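Local coordinates for high affinity transport system protein p37 (Mycoplasma hyorhinis, PDB 3EKI) that binds thiamine diphosphate outside the cell membrane as the lipoprotein component of a high-affinity transport system, probably for thiamine or its diphosphate, at residues G251-S256 with T276-R281; A229-A234 with R244-L249; P143-T148 with L359-F364; D159-D164 with Y398-K403. One frame throughout, in Å; residues are numbered along the deposited sequence.

Contact 1. Residues G251-S256 with T276-R281. Unlike the reference sequence in segment 251-256: Ser256 (reference Phe). With TPP (thiamine diphosphate), chain B.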
loop_
_atom_site.group_PDB
_atom_site.type_symbol
_atom_site.label_atom_id
_atom_site.label_comp_id
_atom_site.label_asym_id
_atom_site.label_seq_id
_atom_site.Cartn_x
_atom_site.Cartn_y
_atom_site.Cartn_z
ATOM N N GLY A 251 -7.955 10.539 -0.114
ATOM C CA GLY A 251 -7.960 9.917 1.215
ATOM C C GLY A 251 -7.551 10.920 2.278
ATOM O O GLY A 251 -7.534 12.153 2.124
ATOM N N LYS A 252 -7.200 10.386 3.459
ATOM C CA LYS A 252 -6.766 11.274 4.533
ATOM C C LYS A 252 -5.453 11.943 4.187
ATOM O O LYS A 252 -4.619 11.423 3.440
ATOM C CB LYS A 252 -6.586 10.458 5.822
ATOM C CG LYS A 252 -7.868 9.844 6.352
ATOM C CD LYS A 252 -7.710 9.450 7.822
ATOM C CE LYS A 252 -8.956 8.738 8.335
ATOM N NZ LYS A 252 -8.633 7.421 8.952
ATOM N N ASP A 253 -5.191 13.107 4.779
ATOM C CA ASP A 253 -3.998 13.827 4.383
ATOM C C ASP A 253 -2.704 13.166 4.850
ATOM O O ASP A 253 -1.642 13.616 4.434
ATOM C CB ASP A 253 -4.054 15.273 4.871
ATOM C CG ASP A 253 -4.110 15.436 6.374
ATOM O OD1 ASP A 253 -3.566 14.583 7.105
ATOM O OD2 ASP A 253 -4.707 16.455 6.806
ATOM N N ASN A 254 -2.789 12.119 5.671
ATOM C CA ASN A 254 -1.568 11.405 6.034
ATOM C C ASN A 254 -1.333 10.172 5.178
ATOM O O ASN A 254 -0.416 9.384 5.455
ATOM C CB ASN A 254 -1.595 10.983 7.511
ATOM C CG ASN A 254 -2.743 10.073 7.861
ATOM O OD1 ASN A 254 -3.460 9.528 7.034
ATOM N ND2 ASN A 254 -2.969 9.855 9.155
ATOM N N SER A 255 -2.173 9.992 4.138
ATOM C CA SER A 255 -1.990 8.889 3.220
ATOM C C SER A 255 -0.930 9.177 2.157
ATOM O O SER A 255 -0.934 10.243 1.531
ATOM C CB SER A 255 -3.302 8.539 2.507
ATOM O OG SER A 255 -3.063 7.518 1.542
ATOM N N SER A 256 -0.015 8.251 1.886
ATOM C CA SER A 256 0.890 8.430 0.754
ATOM C C SER A 256 0.131 8.222 -0.560
ATOM O O SER A 256 0.100 9.136 -1.407
ATOM C CB SER A 256 2.094 7.494 0.807
ATOM O OG SER A 256 2.818 7.631 2.014
ATOM N N THR A 276 -0.000 23.798 -1.479
ATOM C CA THR A 276 -0.290 22.459 -1.040
ATOM C C THR A 276 -1.768 22.188 -1.298
ATOM O O THR A 276 -2.568 23.130 -1.365
ATOM C CB THR A 276 -0.057 22.203 0.464
ATOM O OG1 THR A 276 -0.960 23.049 1.196
ATOM C CG2 THR A 276 1.353 22.558 0.862
ATOM N N LEU A 277 -2.091 20.899 -1.394
ATOM C CA LEU A 277 -3.498 20.552 -1.518
ATOM C C LEU A 277 -4.296 20.998 -0.301
ATOM O O LEU A 277 -5.441 21.442 -0.396
ATOM C CB LEU A 277 -3.689 19.061 -1.750
ATOM C CG LEU A 277 -3.367 18.468 -3.108
ATOM C CD1 LEU A 277 -4.058 17.114 -3.204
ATOM C CD2 LEU A 277 -3.781 19.367 -4.261
ATOM N N ASN A 278 -3.734 20.912 0.914
ATOM C CA ASN A 278 -4.503 21.393 2.074
ATOM C C ASN A 278 -4.798 22.882 1.996
ATOM O O ASN A 278 -5.899 23.349 2.296
ATOM C CB ASN A 278 -3.712 21.053 3.357
ATOM C CG ASN A 278 -4.034 19.639 3.815
ATOM O OD1 ASN A 278 -4.831 18.922 3.204
ATOM N ND2 ASN A 278 -3.409 19.214 4.909
ATOM N N GLU A 279 -3.805 23.663 1.563
ATOM C CA GLU A 279 -4.049 25.101 1.439
ATOM C C GLU A 279 -5.070 25.385 0.348
ATOM O O GLU A 279 -5.945 26.207 0.576
ATOM C CB GLU A 279 -2.779 25.889 1.147
ATOM C CG GLU A 279 -2.178 26.555 2.383
ATOM C CD GLU A 279 -0.995 27.448 2.061
ATOM O OE1 GLU A 279 -1.200 28.655 1.799
ATOM O OE2 GLU A 279 0.148 26.950 2.073
ATOM N N ASP A 280 -4.944 24.718 -0.781
ATOM C CA ASP A 280 -5.928 24.875 -1.861
ATOM C C ASP A 280 -7.327 24.478 -1.427
ATOM O O ASP A 280 -8.303 25.168 -1.715
ATOM C CB ASP A 280 -5.446 24.047 -3.056
ATOM C CG ASP A 280 -6.185 24.348 -4.353
ATOM O OD1 ASP A 280 -7.074 23.539 -4.710
ATOM O OD2 ASP A 280 -5.891 25.379 -4.993
ATOM N N ARG A 281 -7.480 23.368 -0.698
ATOM C CA ARG A 281 -8.802 22.964 -0.237
ATOM C C ARG A 281 -9.416 23.961 0.723
ATOM O O ARG A 281 -10.619 24.179 0.729
ATOM C CB ARG A 281 -8.723 21.569 0.387
ATOM C CG ARG A 281 -9.926 21.248 1.258
ATOM C CD ARG A 281 -9.765 19.881 1.907
ATOM N NE ARG A 281 -8.586 19.789 2.774
ATOM C CZ ARG A 281 -8.192 18.647 3.335
ATOM N NH1 ARG A 281 -8.869 17.526 3.135
ATOM N NH2 ARG A 281 -7.129 18.585 4.116
HETATM N "N1'" TPP B . -3.006 -6.440 -2.287
HETATM C "C2'" TPP B . -3.908 -7.092 -1.514
HETATM C CM2 TPP B . -4.167 -8.579 -1.781
HETATM N "N3'" TPP B . -4.554 -6.452 -0.523
HETATM C "C4'" TPP B . -4.226 -5.164 -0.238
HETATM N "N4'" TPP B . -4.817 -4.576 0.805
HETATM C "C5'" TPP B . -3.340 -4.453 -1.060
HETATM C "C6'" TPP B . -2.743 -5.148 -2.105
HETATM C "C7'" TPP B . -2.970 -2.972 -0.886
HETATM N N3 TPP B . -1.825 -2.693 -0.001
HETATM C C2 TPP B . -1.474 -3.432 1.051
HETATM S S1 TPP B . -0.043 -2.748 1.788
HETATM C C5 TPP B . 0.009 -1.437 0.634
HETATM C C4 TPP B . -1.111 -1.539 -0.168
HETATM C CM4 TPP B . -1.280 -0.681 -1.440
HETATM C C6 TPP B . 1.023 -0.289 0.676
HETATM C C7 TPP B . 0.667 0.701 1.789
HETATM O O7 TPP B . -0.603 1.313 1.484
HETATM P PA TPP B . -1.575 1.976 2.554
HETATM O O1A TPP B . -2.897 2.189 1.916
HETATM O O2A TPP B . -1.605 1.157 3.813
HETATM O O3A TPP B . -0.910 3.327 3.025
HETATM P PB TPP B . -1.069 4.766 2.329
HETATM O O1B TPP B . -0.508 4.727 0.941
HETATM O O2B TPP B . -0.242 5.724 3.276
HETATM O O3B TPP B . -2.584 5.235 2.403
#
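Asp253 faces Asn278 and Arg281 in a loose, polar surface contact between the loop that follows strand 248-250 and the first turn of helix 277-283. The carboxylate comes toward the amide and guanidinium without bonding to either: Asp253 OD2 stands 3.6 Å from Asn278 ND2 and 4.2 Å from Arg281 NH2. It meets the guanidinium at its edge, near the plane, but the two flat groups are turned 66° apart, and any attraction is probably that of opposite charges just beyond salt-bridge distance. Arg281 gets there through a bend at chi3 (61°) that turns the guanidinium toward the loop. Short Asp253 and Asn278, with the long, flexible Arg281, suit such a solvent-facing site, while Phe259 of helix 256-269 touches both Asp253 and Asn278.

Both segments are held by local hydrogen bonds. Lys252 to Ser255 form a type I turn, closed by Ser255 N to Lys252 O at 2.9 Å. On the other side, Thr276 is an N-cap, its OG1 accepting from Glu279 N at 2.9 Å.

Ser255 likewise caps helix 256-269, its OG accepting from Lys258 N. The same hydroxyl donates to O3B of thiamine diphosphate, in a bond whose modelled length is doubtfully short, and Ser256 N donates to O2B at 2.9 Å. A terminal phosphate received by the start of a helix, whose dipole probably favours the anion, is typical of anion sites in periplasmic-binding-protein folds.

Contact 2. Residues A229-A234 with R244-L249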
loop_
_atom_site.group_PDB
_atom_site.type_symbol
_atom_site.label_atom_id
_atom_site.label_comp_id
_atom_site.label_asym_id
_atom_site.label_seq_id
_atom_site.Cartn_x
_atom_site.Cartn_y
_atom_site.Cartn_z
ATOM N N ALA A 229 -12.870 15.110 -22.064
ATOM C CA ALA A 229 -12.033 15.936 -22.919
ATOM C C ALA A 229 -11.656 17.258 -22.245
ATOM O O ALA A 229 -10.513 17.695 -22.413
ATOM C CB ALA A 229 -12.706 16.243 -24.257
ATOM N N LYS A 230 -12.616 17.825 -21.516
ATOM C CA LYS A 230 -12.361 19.079 -20.825
ATOM C C LYS A 230 -11.342 18.875 -19.706
ATOM O O LYS A 230 -10.494 19.737 -19.475
ATOM C CB LYS A 230 -13.671 19.675 -20.303
ATOM C CG LYS A 230 -14.570 20.269 -21.381
ATOM C CD LYS A 230 -15.818 20.835 -20.697
ATOM C CE LYS A 230 -16.709 21.513 -21.736
ATOM N NZ LYS A 230 -17.681 22.466 -21.134
ATOM N N ILE A 231 -11.419 17.710 -19.033
ATOM C CA ILE A 231 -10.442 17.461 -17.965
ATOM C C ILE A 231 -9.049 17.319 -18.522
ATOM O O ILE A 231 -8.082 17.879 -18.009
ATOM C CB ILE A 231 -10.872 16.191 -17.191
ATOM C CG1 ILE A 231 -12.157 16.437 -16.386
ATOM C CG2 ILE A 231 -9.767 15.632 -16.310
ATOM C CD1 ILE A 231 -12.721 15.169 -15.756
ATOM N N LYS A 232 -8.918 16.563 -19.607
ATOM C CA LYS A 232 -7.657 16.333 -20.301
ATOM C C LYS A 232 -7.132 17.652 -20.854
ATOM O O LYS A 232 -5.930 17.878 -20.780
ATOM C CB LYS A 232 -7.823 15.279 -21.393
ATOM C CG LYS A 232 -8.029 13.872 -20.822
ATOM C CD LYS A 232 -8.301 12.846 -21.917
ATOM C CE LYS A 232 -8.963 11.606 -21.329
ATOM N NZ LYS A 232 -9.466 10.658 -22.368
ATOM N N LYS A 233 -8.003 18.494 -21.389
ATOM C CA LYS A 233 -7.567 19.801 -21.882
ATOM C C LYS A 233 -7.009 20.656 -20.752
ATOM O O LYS A 233 -6.004 21.359 -20.874
ATOM C CB LYS A 233 -8.718 20.548 -22.574
ATOM C CG LYS A 233 -8.337 21.897 -23.155
ATOM C CD LYS A 233 -9.350 22.395 -24.180
ATOM C CE LYS A 233 -8.678 23.120 -25.341
ATOM N NZ LYS A 233 -9.652 23.997 -26.060
ATOM N N ALA A 234 -7.653 20.595 -19.596
ATOM C CA ALA A 234 -7.170 21.408 -18.485
ATOM C C ALA A 234 -5.807 20.916 -18.016
ATOM O O ALA A 234 -4.900 21.673 -17.670
ATOM C CB ALA A 234 -8.203 21.403 -17.380
ATOM N N ARG A 244 -9.000 21.430 -11.016
ATOM C CA ARG A 244 -9.441 21.281 -9.635
ATOM C C ARG A 244 -10.959 21.373 -9.473
ATOM O O ARG A 244 -11.549 20.606 -8.711
ATOM C CB ARG A 244 -8.757 22.319 -8.742
ATOM C CG ARG A 244 -9.078 22.174 -7.263
ATOM C CD ARG A 244 -9.687 23.449 -6.703
ATOM N NE ARG A 244 -8.713 24.534 -6.627
ATOM C CZ ARG A 244 -8.805 25.670 -7.309
ATOM N NH1 ARG A 244 -9.831 25.875 -8.125
ATOM N NH2 ARG A 244 -7.871 26.603 -7.179
ATOM N N ASN A 245 -11.592 22.309 -10.177
ATOM C CA ASN A 245 -13.023 22.517 -10.011
ATOM C C ASN A 245 -13.864 21.361 -10.547
ATOM O O ASN A 245 -15.058 21.321 -10.266
ATOM C CB ASN A 245 -13.440 23.823 -10.682
ATOM C CG ASN A 245 -12.966 25.033 -9.881
ATOM O OD1 ASN A 245 -12.549 24.936 -8.734
ATOM N ND2 ASN A 245 -13.020 26.206 -10.482
ATOM N N PHE A 246 -13.270 20.411 -11.265
ATOM C CA PHE A 246 -13.998 19.199 -11.648
ATOM C C PHE A 246 -14.266 18.323 -10.429
ATOM O O PHE A 246 -15.097 17.414 -10.474
ATOM C CB PHE A 246 -13.257 18.416 -12.735
ATOM C CG PHE A 246 -13.473 19.033 -14.120
ATOM C CD1 PHE A 246 -14.707 18.865 -14.730
ATOM C CD2 PHE A 246 -12.464 19.730 -14.744
ATOM C CE1 PHE A 246 -14.913 19.406 -15.995
ATOM C CE2 PHE A 246 -12.663 20.265 -16.000
ATOM C CZ PHE A 246 -13.885 20.098 -16.600
ATOM N N GLY A 247 -13.565 18.602 -9.324
ATOM C CA GLY A 247 -13.852 17.949 -8.057
ATOM C C GLY A 247 -12.923 16.778 -7.813
ATOM O O GLY A 247 -12.917 15.821 -8.587
ATOM N N ILE A 248 -12.154 16.836 -6.726
ATOM C CA ILE A 248 -11.185 15.795 -6.427
ATOM C C ILE A 248 -11.537 14.999 -5.176
ATOM O O ILE A 248 -11.691 15.554 -4.083
ATOM C CB ILE A 248 -9.807 16.442 -6.239
ATOM C CG1 ILE A 248 -9.282 17.163 -7.475
ATOM C CG2 ILE A 248 -8.803 15.403 -5.749
ATOM C CD1 ILE A 248 -8.045 18.004 -7.243
ATOM N N LEU A 249 -11.640 13.699 -5.351
ATOM C CA LEU A 249 -11.761 12.752 -4.241
ATOM C C LEU A 249 -10.379 12.294 -3.800
ATOM O O LEU A 249 -9.520 12.032 -4.640
ATOM C CB LEU A 249 -12.522 11.516 -4.645
ATOM C CG LEU A 249 -13.948 11.634 -5.140
ATOM C CD1 LEU A 249 -14.524 10.231 -5.324
ATOM C CD2 LEU A 249 -14.814 12.448 -4.182
#
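Phe246 supplies about half of the buried surface here, laying its ring against helix 225-236, where Ile231 and Lys230 receive it. Ile231 presents a methylene to the flat face: CG1 lies 3.6 Å from the centroid of the Phe246 ring and only 10° off the normal, a CH-pi contact close to the ring centre. With CG1 beside the backbone N (chi1 -69°), the branch is carried over the ring. Ile231 CG1 is 3.7 Å from Phe246 CG and 4.1 Å from Phe246 CZ, so it is nearly equidistant from the two ends of the ring. A broad, flat aromatic suits this position because its face can take the Ile231 methylene while its rim reaches Lys230 CB; Ile231 itself is buried, as befits a branched aliphatic.

Lys230 contributes its base alone. Its CB approaches Phe246 CZ obliquely at 3.7 Å, after which the extended chain leads the ammonium away. Lysine fits such a boundary because its methylenes pack against carbon while its charge stays at the exposed surface.

Behind the ring the chain turns sharply. Gly247 N bonds to Arg244 O at 2.9 Å, and Gly247 then adopts a positive phi (97°) at which a side chain would press on the carbonyl of Phe246. The contact joins helix 225-236 to the junction between helix 240-245 and strand 248-250; Phe246 also touches Ile304 of the adjacent strand 304-308, and Ile231 also packs on Phe243 of helix 240-245.

Contact 3. Residues P143-T148 with L359-F364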
loop_
_atom_site.group_PDB
_atom_site.type_symbol
_atom_site.label_atom_id
_atom_site.label_comp_id
_atom_site.label_asym_id
_atom_site.label_seq_id
_atom_site.Cartn_x
_atom_site.Cartn_y
_atom_site.Cartn_z
ATOM N N PRO A 143 13.229 -0.243 12.276
ATOM C CA PRO A 143 12.810 -0.903 11.033
ATOM C C PRO A 143 13.746 -2.050 10.721
ATOM O O PRO A 143 14.973 -1.906 10.859
ATOM C CB PRO A 143 12.949 0.206 9.986
ATOM C CG PRO A 143 12.885 1.469 10.774
ATOM C CD PRO A 143 13.620 1.160 12.063
ATOM N N ALA A 144 13.180 -3.164 10.293
ATOM C CA ALA A 144 13.983 -4.347 10.018
ATOM C C ALA A 144 13.629 -5.205 8.783
ATOM O O ALA A 144 14.476 -5.867 8.240
ATOM C CB ALA A 144 13.953 -5.232 11.213
ATOM N N LEU A 145 12.350 -5.214 8.440
ATOM C CA LEU A 145 11.847 -6.066 7.377
ATOM C C LEU A 145 11.276 -5.201 6.265
ATOM O O LEU A 145 10.518 -4.274 6.577
ATOM C CB LEU A 145 10.754 -6.954 7.976
ATOM C CG LEU A 145 10.010 -7.947 7.077
ATOM C CD1 LEU A 145 10.835 -9.215 6.899
ATOM C CD2 LEU A 145 8.639 -8.343 7.599
ATOM N N GLU A 146 11.614 -5.489 5.017
ATOM C CA GLU A 146 10.958 -4.820 3.903
ATOM C C GLU A 146 10.062 -5.841 3.207
ATOM O O GLU A 146 10.594 -6.871 2.794
ATOM C CB GLU A 146 11.982 -4.274 2.904
ATOM C CG GLU A 146 11.326 -3.500 1.767
ATOM C CD GLU A 146 12.289 -2.798 0.837
ATOM O OE1 GLU A 146 13.522 -2.924 0.985
ATOM O OE2 GLU A 146 11.787 -2.108 -0.083
ATOM N N THR A 147 8.769 -5.577 3.077
ATOM C CA THR A 147 7.931 -6.479 2.273
ATOM C C THR A 147 8.077 -6.142 0.786
ATOM O O THR A 147 8.493 -5.041 0.434
ATOM C CB THR A 147 6.459 -6.428 2.707
ATOM O OG1 THR A 147 5.926 -5.154 2.318
ATOM C CG2 THR A 147 6.265 -6.542 4.208
ATOM N N THR A 148 7.745 -7.093 -0.066
ATOM C CA THR A 148 7.673 -6.910 -1.517
ATOM C C THR A 148 6.340 -7.479 -1.982
ATOM O O THR A 148 5.695 -8.280 -1.306
ATOM C CB THR A 148 8.831 -7.557 -2.289
ATOM O OG1 THR A 148 8.759 -8.993 -2.118
ATOM C CG2 THR A 148 10.193 -7.110 -1.792
ATOM N N LEU A 359 16.631 -13.194 13.380
ATOM C CA LEU A 359 16.003 -14.505 13.182
ATOM C C LEU A 359 14.537 -14.365 12.777
ATOM O O LEU A 359 14.030 -15.139 11.967
ATOM C CB LEU A 359 16.105 -15.319 14.464
ATOM C CG LEU A 359 17.448 -15.973 14.740
ATOM C CD1 LEU A 359 17.465 -16.361 16.216
ATOM C CD2 LEU A 359 17.703 -17.202 13.877
ATOM N N ILE A 360 13.870 -13.349 13.306
ATOM C CA ILE A 360 12.464 -13.121 12.923
ATOM C C ILE A 360 12.429 -12.660 11.468
ATOM O O ILE A 360 11.595 -13.182 10.700
ATOM C CB ILE A 360 11.767 -12.174 13.912
ATOM C CG1 ILE A 360 11.536 -12.834 15.289
ATOM C CG2 ILE A 360 10.480 -11.612 13.359
ATOM C CD1 ILE A 360 11.125 -11.832 16.367
ATOM N N VAL A 361 13.306 -11.763 11.074
ATOM C CA VAL A 361 13.356 -11.358 9.648
ATOM C C VAL A 361 13.580 -12.557 8.754
ATOM O O VAL A 361 12.880 -12.779 7.763
ATOM C CB VAL A 361 14.416 -10.259 9.422
ATOM C CG1 VAL A 361 14.676 -10.035 7.936
ATOM C CG2 VAL A 361 14.005 -8.954 10.086
ATOM N N GLN A 362 14.562 -13.415 9.059
ATOM C CA GLN A 362 14.868 -14.560 8.226
ATOM C C GLN A 362 13.728 -15.562 8.204
ATOM O O GLN A 362 13.518 -16.239 7.186
ATOM C CB GLN A 362 16.144 -15.249 8.728
ATOM C CG GLN A 362 16.731 -16.226 7.717
ATOM C CD GLN A 362 17.132 -15.510 6.433
ATOM O OE1 GLN A 362 17.866 -14.538 6.529
ATOM N NE2 GLN A 362 16.644 -16.021 5.317
ATOM N N THR A 363 12.985 -15.618 9.314
ATOM C CA THR A 363 11.828 -16.507 9.343
ATOM C C THR A 363 10.756 -16.038 8.339
ATOM O O THR A 363 10.178 -16.886 7.643
ATOM C CB THR A 363 11.262 -16.645 10.762
ATOM O OG1 THR A 363 12.262 -17.284 11.575
ATOM C CG2 THR A 363 10.035 -17.538 10.784
ATOM N N PHE A 364 10.511 -14.744 8.244
ATOM C CA PHE A 364 9.574 -14.234 7.229
ATOM C C PHE A 364 10.050 -14.667 5.841
ATOM O O PHE A 364 9.266 -15.194 5.046
ATOM C CB PHE A 364 9.403 -12.713 7.289
ATOM C CG PHE A 364 8.367 -12.225 8.259
ATOM C CD1 PHE A 364 7.016 -12.287 7.982
ATOM C CD2 PHE A 364 8.737 -11.688 9.476
ATOM C CE1 PHE A 364 6.089 -11.811 8.890
ATOM C CE2 PHE A 364 7.832 -11.222 10.393
ATOM C CZ PHE A 364 6.486 -11.294 10.110
#
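Leu359 O, on the helix that brings Val361 and Phe364 to the strand, is gripped twice by Thr363: by OG1 at 2.8 Å and by the backbone N at 2.9 Å, from opposite faces of the carbonyl plane. Thus the threonine hydroxyl is satisfied inside its own helix, on a side packed against Phe76.

The contact itself is mainly apolar. Ala144 and Leu145 form a classic beta bulge opposite Gly346, and both point toward the helix, which runs nearly parallel to the strand (7°). Small Ala144 lets Val361 close in: Val361 CG2 lies 3.6 Å from Ala144 O and 3.9 Å from Ala144 CB. Leu145, its CG anti to the backbone N (chi1 179°), sets both methyls against Phe364: CD1 rests 3.8 Å from Phe364 CB, and CD2 lies over the ring face, 4.0 Å from the centroid in a CH-pi contact. Phe76 meets the same ring edge-to-face. Polar bonds stay within helix and strand pairing, so cohesion across the contact is probably by dispersion and solvent exclusion.

Contact 4. Residues D159-D164 with Y398-K403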
loop_
_atom_site.group_PDB
_atom_site.type_symbol
_atom_site.label_atom_id
_atom_site.label_comp_id
_atom_site.label_asym_id
_atom_site.label_seq_id
_atom_site.Cartn_x
_atom_site.Cartn_y
_atom_site.Cartn_z
ATOM N N ASP A 159 11.980 2.314 -11.425
ATOM C CA ASP A 159 12.526 3.668 -11.564
ATOM C C ASP A 159 11.951 4.395 -12.776
ATOM O O ASP A 159 12.604 4.680 -13.784
ATOM C CB ASP A 159 14.053 3.586 -11.558
ATOM C CG ASP A 159 14.653 3.520 -10.165
ATOM O OD1 ASP A 159 13.956 3.562 -9.128
ATOM O OD2 ASP A 159 15.894 3.423 -10.052
ATOM N N LYS A 160 10.665 4.709 -12.669
ATOM C CA LYS A 160 9.900 5.545 -13.586
ATOM C C LYS A 160 9.299 6.689 -12.768
ATOM O O LYS A 160 8.566 6.417 -11.809
ATOM C CB LYS A 160 8.776 4.823 -14.308
ATOM C CG LYS A 160 9.070 3.486 -14.940
ATOM C CD LYS A 160 9.946 3.591 -16.169
ATOM C CE LYS A 160 10.033 2.249 -16.895
ATOM N NZ LYS A 160 11.261 2.179 -17.744
ATOM N N PHE A 161 9.632 7.919 -13.132
ATOM C CA PHE A 161 9.226 9.109 -12.431
ATOM C C PHE A 161 8.620 10.158 -13.373
ATOM O O PHE A 161 8.809 10.080 -14.585
ATOM C CB PHE A 161 10.407 9.776 -11.717
ATOM C CG PHE A 161 11.090 8.913 -10.682
ATOM C CD1 PHE A 161 12.037 7.982 -11.086
ATOM C CD2 PHE A 161 10.773 9.057 -9.344
ATOM C CE1 PHE A 161 12.682 7.194 -10.143
ATOM C CE2 PHE A 161 11.416 8.253 -8.409
ATOM C CZ PHE A 161 12.346 7.332 -8.819
ATOM N N TYR A 162 7.925 11.100 -12.757
ATOM C CA TYR A 162 7.326 12.187 -13.510
ATOM C C TYR A 162 8.384 12.910 -14.343
ATOM O O TYR A 162 9.487 13.224 -13.901
ATOM C CB TYR A 162 6.600 13.136 -12.526
ATOM C CG TYR A 162 5.933 14.258 -13.305
ATOM C CD1 TYR A 162 4.670 14.090 -13.864
ATOM C CD2 TYR A 162 6.544 15.479 -13.506
ATOM C CE1 TYR A 162 4.066 15.124 -14.575
ATOM C CE2 TYR A 162 5.985 16.512 -14.216
ATOM C CZ TYR A 162 4.729 16.312 -14.751
ATOM O OH TYR A 162 4.205 17.358 -15.446
ATOM N N VAL A 163 7.991 13.260 -15.563
ATOM C CA VAL A 163 8.865 14.013 -16.466
ATOM C C VAL A 163 8.120 15.267 -16.919
ATOM O O VAL A 163 8.537 16.382 -16.593
ATOM C CB VAL A 163 9.335 13.175 -17.668
ATOM C CG1 VAL A 163 10.206 14.037 -18.584
ATOM C CG2 VAL A 163 10.106 11.954 -17.236
ATOM N N ASP A 164 7.011 15.092 -17.635
ATOM C CA ASP A 164 6.270 16.262 -18.099
ATOM C C ASP A 164 4.777 16.116 -18.271
ATOM O O ASP A 164 4.100 17.032 -18.758
ATOM C CB ASP A 164 6.888 16.692 -19.463
ATOM C CG ASP A 164 6.882 15.606 -20.498
ATOM O OD1 ASP A 164 5.977 14.753 -20.489
ATOM O OD2 ASP A 164 7.795 15.549 -21.360
ATOM N N TYR A 398 11.468 7.259 -0.455
ATOM C CA TYR A 398 10.257 8.008 -0.169
ATOM C C TYR A 398 10.451 9.492 -0.467
ATOM O O TYR A 398 9.572 10.093 -1.101
ATOM C CB TYR A 398 9.824 7.818 1.274
ATOM C CG TYR A 398 8.699 8.700 1.756
ATOM C CD1 TYR A 398 7.376 8.389 1.462
ATOM C CD2 TYR A 398 8.943 9.847 2.512
ATOM C CE1 TYR A 398 6.343 9.202 1.908
ATOM C CE2 TYR A 398 7.930 10.658 2.951
ATOM C CZ TYR A 398 6.632 10.327 2.652
ATOM O OH TYR A 398 5.612 11.143 3.095
ATOM N N GLU A 399 11.584 10.040 -0.015
ATOM C CA GLU A 399 11.791 11.479 -0.196
ATOM C C GLU A 399 11.889 11.825 -1.683
ATOM O O GLU A 399 11.368 12.888 -2.053
ATOM C CB GLU A 399 13.008 11.957 0.584
ATOM C CG GLU A 399 12.824 12.014 2.088
ATOM C CD GLU A 399 11.637 12.747 2.650
ATOM O OE1 GLU A 399 11.078 12.307 3.685
ATOM O OE2 GLU A 399 11.222 13.786 2.084
ATOM N N LYS A 400 12.508 10.994 -2.496
ATOM C CA LYS A 400 12.610 11.295 -3.926
ATOM C C LYS A 400 11.205 11.321 -4.545
ATOM O O LYS A 400 10.966 12.113 -5.458
ATOM C CB LYS A 400 13.503 10.317 -4.683
ATOM C CG LYS A 400 13.585 10.563 -6.174
ATOM C CD LYS A 400 14.511 9.564 -6.864
ATOM C CE LYS A 400 14.615 9.891 -8.351
ATOM N NZ LYS A 400 15.700 9.099 -8.987
ATOM N N ALA A 401 10.300 10.474 -4.061
ATOM C CA ALA A 401 8.976 10.370 -4.678
ATOM C C ALA A 401 8.086 11.560 -4.386
ATOM O O ALA A 401 7.240 11.889 -5.230
ATOM C CB ALA A 401 8.275 9.097 -4.225
ATOM N N ILE A 402 8.258 12.175 -3.223
ATOM C CA ILE A 402 7.400 13.291 -2.842
ATOM C C ILE A 402 8.014 14.631 -3.227
ATOM O O ILE A 402 7.368 15.655 -3.026
ATOM C CB ILE A 402 7.078 13.257 -1.340
ATOM C CG1 ILE A 402 8.286 13.366 -0.422
ATOM C CG2 ILE A 402 6.255 12.012 -1.029
ATOM C CD1 ILE A 402 7.909 13.867 0.967
ATOM N N LYS A 403 9.213 14.601 -3.767
ATOM C CA LYS A 403 9.795 15.675 -4.549
ATOM C C LYS A 403 9.314 15.533 -5.996
ATOM O O LYS A 403 9.323 14.445 -6.605
ATOM C CB LYS A 403 11.316 15.688 -4.410
ATOM C CG LYS A 403 11.784 16.398 -3.146
ATOM C CD LYS A 403 13.231 16.092 -2.808
ATOM C CE LYS A 403 13.574 16.383 -1.352
ATOM N NZ LYS A 403 14.533 15.385 -0.790
ATOM O OXT LYS A 403 8.888 16.595 -6.508
#
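Phe161 and Lys400 make a combined cation-pi and CH-pi contact, which joins the loop after strand 141-152 to the C-terminal helix 390-402 at the surface of the binding-protein fold.

The carbon contacts are the closer. Lys400 reaches out fully extended, its CG anti to the backbone N (chi1 178°); the two side chains cross at about a right angle, the lysine chain passing over one face of the Phe161 ring. CE lies over that face, toward the rim: it is 3.7 Å from the ring centroid and 3.5 Å from Phe161 CZ. Carbons beside an ammonium are polarised, which probably strengthens their attraction to the pi cloud.

The electrostatic part is off-centre, with Lys400 NZ 4.2 Å from the centroid and 30° off the normal. An aromatic can thus hold a lysine while its charge remains near solvent. Asp159 OD2, 5.8 Å from Lys400 NZ, is too distant for a salt bridge but may add a weak favourable field.

Conventional hydrogen bonds bridge the segments indirectly. The side chain of Asn339, against which Phe161 also packs, suits the task because its amide both donates and accepts: OD1 takes the backbone N of Tyr162, and ND2 gives to the carbonyl O of Ala401.

Contact 3 is the buried one, mainly aliphatic and aromatic, whereas contacts 1 and 4 lie at the surface and use charge; contact 2 is intermediate, an aromatic ring with a buried isoleucine and an exposed lysine. Contact 2 includes strand 248-250 and contact 1 the loop that follows it, and a salt bridge from Asp280 OD1 to Arg244 NE at 2.7 Å ties the two. Contacts 1 and 4 meet where Ser256 packs on Tyr398, so the C-terminal helix abuts the phosphate-binding helix start. Contacts 3 and 4 alternate along the sequence: strand 141-152 serves the first and the loop after it the second. Contacts 2 and 3 are farthest apart, about 42 Å between centres, on opposite sides of the chain's centre.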